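Local coordinates for protein ricin B lectin (Clostridium thermocellum, PDB 3VSF) that acts as an exo-beta-1,3-galactanase, probably hydrolysing O-glycosyl bonds of galactans, and carries a beta-trefoil lectin module that binds galactose, at residues A[379-384]-A[414-419]; A[420-425]-A[433-438]. All blocks are in the same frame, centred on the assembly; numbering follows the deposited sequence.

Interaction 1. Residues A[379-384]-A[414-419]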
loop_
_atom_site.group_PDB
_atom_site.type_symbol
_atom_site.label_atom_id
_atom_site.label_comp_id
_atom_site.label_asym_id
_atom_site.label_seq_id
_atom_site.Cartn_x
_atom_site.Cartn_y
_atom_site.Cartn_z
ATOM N N GLY A 379 -21.228 12.095 -14.675
ATOM C CA GLY A 379 -20.433 12.708 -13.626
ATOM C C GLY A 379 -20.114 11.733 -12.511
ATOM O O GLY A 379 -20.055 12.112 -11.341
ATOM N N SER A 380 -19.903 10.473 -12.877
ATOM C CA SER A 380 -19.663 9.418 -11.900
ATOM C C SER A 380 -18.256 9.484 -11.314
ATOM O O SER A 380 -17.322 9.956 -11.961
ATOM C CB SER A 380 -19.901 8.043 -12.531
ATOM O OG SER A 380 -19.679 7.004 -11.593
ATOM N N VAL A 381 -18.119 9.011 -10.081
ATOM C CA VAL A 381 -16.817 8.919 -9.435
ATOM C C VAL A 381 -16.370 7.465 -9.384
ATOM O O VAL A 381 -15.305 7.148 -8.857
ATOM C CB VAL A 381 -16.845 9.497 -8.009
ATOM C CG1 VAL A 381 -17.013 11.008 -8.053
ATOM C CG2 VAL A 381 -17.954 8.848 -7.194
ATOM N N ASP A 382 -17.200 6.583 -9.935
ATOM C CA ASP A 382 -16.894 5.159 -9.981
ATOM C C ASP A 382 -15.608 4.897 -10.755
ATOM O O ASP A 382 -15.231 5.674 -11.631
ATOM C CB ASP A 382 -18.051 4.383 -10.614
ATOM C CG ASP A 382 -19.283 4.352 -9.733
ATOM O OD1 ASP A 382 -19.320 5.102 -8.736
ATOM O OD2 ASP A 382 -20.216 3.580 -10.041
ATOM N N ASN A 383 -14.939 3.799 -10.423
ATOM C CA ASN A 383 -13.709 3.428 -11.105
ATOM C C ASN A 383 -14.000 2.868 -12.493
ATOM O O ASN A 383 -14.981 2.149 -12.686
ATOM C CB ASN A 383 -12.927 2.408 -10.273
ATOM C CG ASN A 383 -11.483 2.283 -10.713
ATOM O OD1 ASN A 383 -10.883 3.244 -11.198
ATOM N ND2 ASN A 383 -10.915 1.093 -10.546
ATOM N N ALA A 384 -13.148 3.211 -13.456
ATOM C CA ALA A 384 -13.295 2.750 -14.836
ATOM C C ALA A 384 -14.497 3.373 -15.544
ATOM O O ALA A 384 -14.957 2.863 -16.566
ATOM C CB ALA A 384 -13.367 1.227 -14.892
ATOM N N ASN A 414 -9.028 13.867 -12.557
ATOM C CA ASN A 414 -10.350 14.442 -12.343
ATOM C C ASN A 414 -10.435 15.065 -10.956
ATOM O O ASN A 414 -9.791 14.596 -10.019
ATOM C CB ASN A 414 -11.430 13.371 -12.517
ATOM C CG ASN A 414 -12.820 13.961 -12.669
ATOM O OD1 ASN A 414 -13.581 14.045 -11.706
ATOM N ND2 ASN A 414 -13.158 14.367 -13.887
ATOM N N VAL A 415 -11.221 16.128 -10.823
ATOM C CA VAL A 415 -11.351 16.814 -9.543
ATOM C C VAL A 415 -12.393 16.149 -8.647
ATOM O O VAL A 415 -12.115 15.840 -7.488
ATOM C CB VAL A 415 -11.696 18.303 -9.724
ATOM C CG1 VAL A 415 -12.048 18.933 -8.385
ATOM C CG2 VAL A 415 -10.535 19.038 -10.377
ATOM N N LYS A 416 -13.587 15.928 -9.187
ATOM C CA LYS A 416 -14.657 15.289 -8.431
ATOM C C LYS A 416 -14.224 13.915 -7.927
ATOM O O LYS A 416 -14.619 13.486 -6.843
ATOM C CB LYS A 416 -15.924 15.170 -9.281
ATOM C CG LYS A 416 -17.111 14.595 -8.531
ATOM C CD LYS A 416 -18.354 14.552 -9.402
ATOM C CE LYS A 416 -19.525 13.943 -8.647
ATOM N NZ LYS A 416 -20.772 13.937 -9.460
ATOM N N SER A 417 -13.410 13.231 -8.724
ATOM C CA SER A 417 -12.838 11.949 -8.330
ATOM C C SER A 417 -11.341 11.958 -8.608
ATOM O O SER A 417 -10.911 12.325 -9.701
ATOM C CB SER A 417 -13.508 10.800 -9.086
ATOM O OG SER A 417 -13.301 10.922 -10.482
ATOM N N GLY A 418 -10.549 11.554 -7.621
ATOM C CA GLY A 418 -9.102 11.601 -7.735
ATOM C C GLY A 418 -8.522 10.645 -8.761
ATOM O O GLY A 418 -7.312 10.414 -8.790
ATOM N N ARG A 419 -9.383 10.092 -9.610
ATOM C CA ARG A 419 -8.955 9.132 -10.618
ATOM C C ARG A 419 -8.302 9.829 -11.807
ATOM O O ARG A 419 -8.583 10.994 -12.085
ATOM C CB ARG A 419 -10.140 8.281 -11.071
ATOM C CG ARG A 419 -10.939 7.715 -9.911
ATOM C CD ARG A 419 -11.973 6.702 -10.366
ATOM N NE ARG A 419 -12.761 6.211 -9.240
ATOM C CZ ARG A 419 -12.349 5.274 -8.392
ATOM N NH1 ARG A 419 -11.152 4.724 -8.542
ATOM N NH2 ARG A 419 -13.133 4.889 -7.394
#
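Arg419 lays one face of its guanidinium group over the side chain of Asn383, whose CB lies 3.4 Å above that plane and toward its rim. Both residues belong to loops of the ricin-type beta-trefoil: 379-384 links the strands of one hairpin, and 414-419 runs from strand 409-414 into the next hairpin. The two side chains cross at about a right angle, with the amide tilted 32° from the guanidinium plane.

The edge of the same guanidinium serves the backbone. Arg419 NE donates to Val381 O at 2.7 Å with an N-H...O angle of 175°, and the acceptor lies in the guanidinium plane. A chain extended from CG to NE carries the group across to this carbonyl, while NH1 forms a salt bridge with Glu337 of strand 336-337, an outer strand of one sheet of the GH43 beta-propeller. Arg419 thus also bridges the trefoil to the GH43 domain.

Farther along, aliphatic carbons meet: Val381 CG1 packs against Lys416 CG at 3.6 Å and against Ser417 CB at 3.7 Å. Ser417 is set by an Asx motif, its N donating to Asn414 OD1 at 3.1 Å, and Asp382 N closes an ST turn on Ser380 OG at 3.0 Å. Lys416 is straight from CG outward, with CG anti to its backbone N (chi1 -176°). Passing Val381 in this way brings NZ to Gly379 O, where it donates a 2.7 Å hydrogen bond in the carbonyl plane.

Interaction 2. Residues A[420-425]-A[433-438]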
loop_
_atom_site.group_PDB
_atom_site.type_symbol
_atom_site.label_atom_id
_atom_site.label_comp_id
_atom_site.label_asym_id
_atom_site.label_seq_id
_atom_site.Cartn_x
_atom_site.Cartn_y
_atom_site.Cartn_z
ATOM N N ALA A 420 -7.429 9.109 -12.504
ATOM C CA ALA A 420 -6.672 9.684 -13.611
ATOM C C ALA A 420 -7.216 9.253 -14.969
ATOM O O ALA A 420 -7.825 8.191 -15.098
ATOM C CB ALA A 420 -5.201 9.317 -13.490
ATOM N N LEU A 421 -6.989 10.088 -15.979
ATOM C CA LEU A 421 -7.378 9.762 -17.344
ATOM C C LEU A 421 -6.574 8.553 -17.801
ATOM O O LEU A 421 -5.345 8.589 -17.829
ATOM C CB LEU A 421 -7.129 10.951 -18.273
ATOM C CG LEU A 421 -7.731 10.866 -19.677
ATOM C CD1 LEU A 421 -9.245 10.740 -19.608
ATOM C CD2 LEU A 421 -7.331 12.078 -20.498
ATOM N N ASP A 422 -7.275 7.483 -18.156
ATOM C CA ASP A 422 -6.625 6.209 -18.434
ATOM C C ASP A 422 -7.105 5.586 -19.740
ATOM O O ASP A 422 -8.296 5.604 -20.045
ATOM C CB ASP A 422 -6.876 5.242 -17.273
ATOM C CG ASP A 422 -6.213 3.895 -17.480
ATOM O OD1 ASP A 422 -6.816 3.029 -18.148
ATOM O OD2 ASP A 422 -5.092 3.701 -16.967
ATOM N N VAL A 423 -6.169 5.037 -20.507
ATOM C CA VAL A 423 -6.513 4.285 -21.707
ATOM C C VAL A 423 -6.822 2.841 -21.322
ATOM O O VAL A 423 -5.920 2.066 -21.005
ATOM C CB VAL A 423 -5.375 4.306 -22.741
ATOM C CG1 VAL A 423 -5.796 3.577 -24.005
ATOM C CG2 VAL A 423 -4.972 5.738 -23.057
ATOM N N LYS A 424 -8.105 2.494 -21.349
ATOM C CA LYS A 424 -8.580 1.187 -20.897
ATOM C C LYS A 424 -7.703 0.021 -21.357
ATOM O O LYS A 424 -7.390 -0.110 -22.540
ATOM C CB LYS A 424 -10.025 0.971 -21.354
ATOM C CG LYS A 424 -10.652 -0.333 -20.883
ATOM C CD LYS A 424 -12.088 -0.451 -21.374
ATOM C CE LYS A 424 -12.697 -1.798 -21.022
ATOM N NZ LYS A 424 -12.783 -2.006 -19.551
ATOM N N ASP A 425 -7.309 -0.817 -20.401
ATOM C CA ASP A 425 -6.548 -2.033 -20.683
ATOM C C ASP A 425 -5.265 -1.774 -21.471
ATOM O O ASP A 425 -4.803 -2.640 -22.216
ATOM C CB ASP A 425 -7.423 -3.052 -21.418
ATOM C CG ASP A 425 -8.654 -3.444 -20.622
ATOM O OD1 ASP A 425 -8.583 -3.441 -19.375
ATOM O OD2 ASP A 425 -9.694 -3.754 -21.243
ATOM N N VAL A 433 -11.117 2.974 -26.047
ATOM C CA VAL A 433 -11.874 3.827 -25.136
ATOM C C VAL A 433 -11.026 4.396 -24.002
ATOM O O VAL A 433 -10.147 3.719 -23.468
ATOM C CB VAL A 433 -13.079 3.067 -24.544
ATOM C CG1 VAL A 433 -13.253 3.392 -23.068
ATOM C CG2 VAL A 433 -14.344 3.380 -25.330
ATOM N N LEU A 434 -11.295 5.649 -23.644
ATOM C CA LEU A 434 -10.650 6.283 -22.499
ATOM C C LEU A 434 -11.574 6.266 -21.286
ATOM O O LEU A 434 -12.780 6.474 -21.410
ATOM C CB LEU A 434 -10.248 7.721 -22.830
ATOM C CG LEU A 434 -8.808 7.951 -23.295
ATOM C CD1 LEU A 434 -8.446 7.012 -24.434
ATOM C CD2 LEU A 434 -8.599 9.402 -23.702
ATOM N N ILE A 435 -11.000 6.017 -20.115
ATOM C CA ILE A 435 -11.767 5.972 -18.877
ATOM C C ILE A 435 -11.033 6.715 -17.772
ATOM O O ILE A 435 -9.901 7.160 -17.958
ATOM C CB ILE A 435 -11.994 4.521 -18.408
ATOM C CG1 ILE A 435 -10.654 3.845 -18.104
ATOM C CG2 ILE A 435 -12.764 3.731 -19.453
ATOM C CD1 ILE A 435 -10.780 2.407 -17.652
ATOM N N GLN A 436 -11.685 6.857 -16.624
ATOM C CA GLN A 436 -11.007 7.339 -15.428
ATOM C C GLN A 436 -10.690 6.136 -14.550
ATOM O O GLN A 436 -11.569 5.329 -14.249
ATOM C CB GLN A 436 -11.866 8.355 -14.671
ATOM C CG GLN A 436 -13.142 7.786 -14.072
ATOM C CD GLN A 436 -13.827 8.761 -13.135
ATOM O OE1 GLN A 436 -13.368 9.889 -12.952
ATOM N NE2 GLN A 436 -14.927 8.330 -12.531
ATOM N N TYR A 437 -9.431 6.004 -14.152
ATOM C CA TYR A 437 -9.004 4.836 -13.396
ATOM C C TYR A 437 -8.071 5.223 -12.257
ATOM O O TYR A 437 -7.490 6.308 -12.257
ATOM C CB TYR A 437 -8.317 3.831 -14.323
ATOM C CG TYR A 437 -8.293 2.414 -13.797
ATOM C CD1 TYR A 437 -9.440 1.631 -13.805
ATOM C CD2 TYR A 437 -7.122 1.853 -13.303
ATOM C CE1 TYR A 437 -9.425 0.333 -13.329
ATOM C CE2 TYR A 437 -7.097 0.555 -12.825
ATOM C CZ TYR A 437 -8.250 -0.200 -12.841
ATOM O OH TYR A 437 -8.232 -1.493 -12.367
ATOM N N THR A 438 -7.936 4.328 -11.285
ATOM C CA THR A 438 -7.043 4.546 -10.157
ATOM C C THR A 438 -5.621 4.755 -10.661
ATOM O O THR A 438 -5.176 4.071 -11.581
ATOM C CB THR A 438 -7.060 3.345 -9.197
ATOM O OG1 THR A 438 -6.131 2.354 -9.651
ATOM C CG2 THR A 438 -8.451 2.736 -9.138
#
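Strands 420-423 and 433-437 pair antiparallel as two arms of a beta hairpin, their short axes 4.5 Å apart at closest and their directions 139° apart, which shows a marked twist. Ala420 with Tyr437 and Asp422 with Ile435 are the hydrogen-bonded pairs. In the latter, Ile435 N donates to Asp422 O at 2.7 Å with an almost straight N-H...O angle of 179°. Lys424 N also donates to Val433 O at 3.2 Å.

The face bearing Asp422 looks to the sugar site. Its CB meets Tyr437 CB at 3.6 Å, and the two side chains lie alongside, pointing the same way; both have CG anti to the backbone N. Ile435 flanks Asp422 too, its CG1 being 3.9 Å from Asp422 OD1, and its CD1 reaches Lys424 CB. Asp422, Asp425, Asn440 and Asn444 are galactose-binding residues, although this model has no galactose. A glycerol, probably from the crystallisation liquor, lies by Asp422 and is hydrogen-bonded to Asp425 N; Gln445 NE2 holds Asp422 OD2.

On the reverse face, Val423 CG2 touches Leu434 CD1 at 3.9 Å, and Leu421 CD1 comes to 4.4 Å from Leu434 CD2. Gln436 shares this face, its NE2 bonding Asp382 O. The leucines and valine turn in among neighbouring strands: Leu421 packs on Ile387 of strand 385-390, Val423 on Gln483, and Leu434 on Ile468 and Ile481 of the hairpin formed by strands 467-470 and 479-484.

After the N-terminal propeller, strand 373-376 leads into 379-384, the turn before strand 385-390. The chain then passes through strands 400-404 and 409-414 before 414-419 returns to that turn, closing interaction 1 over 30 residues. Strand 420-423 follows directly, and interaction 2 closes a short hairpin; the contacts come in series, neither nested nor crossed. Their centres lie 10 Å apart, and Gln436 joins them: Ala384 N to Gln436 O and Gln436 NE2 to Asp382 O are both probable hydrogen bonds of 2.8 Å. Together they tie two of the three hairpins that cap the trefoil barrel, 373-376/385-390 and 420-423/432-437, to each other beside the galactose site.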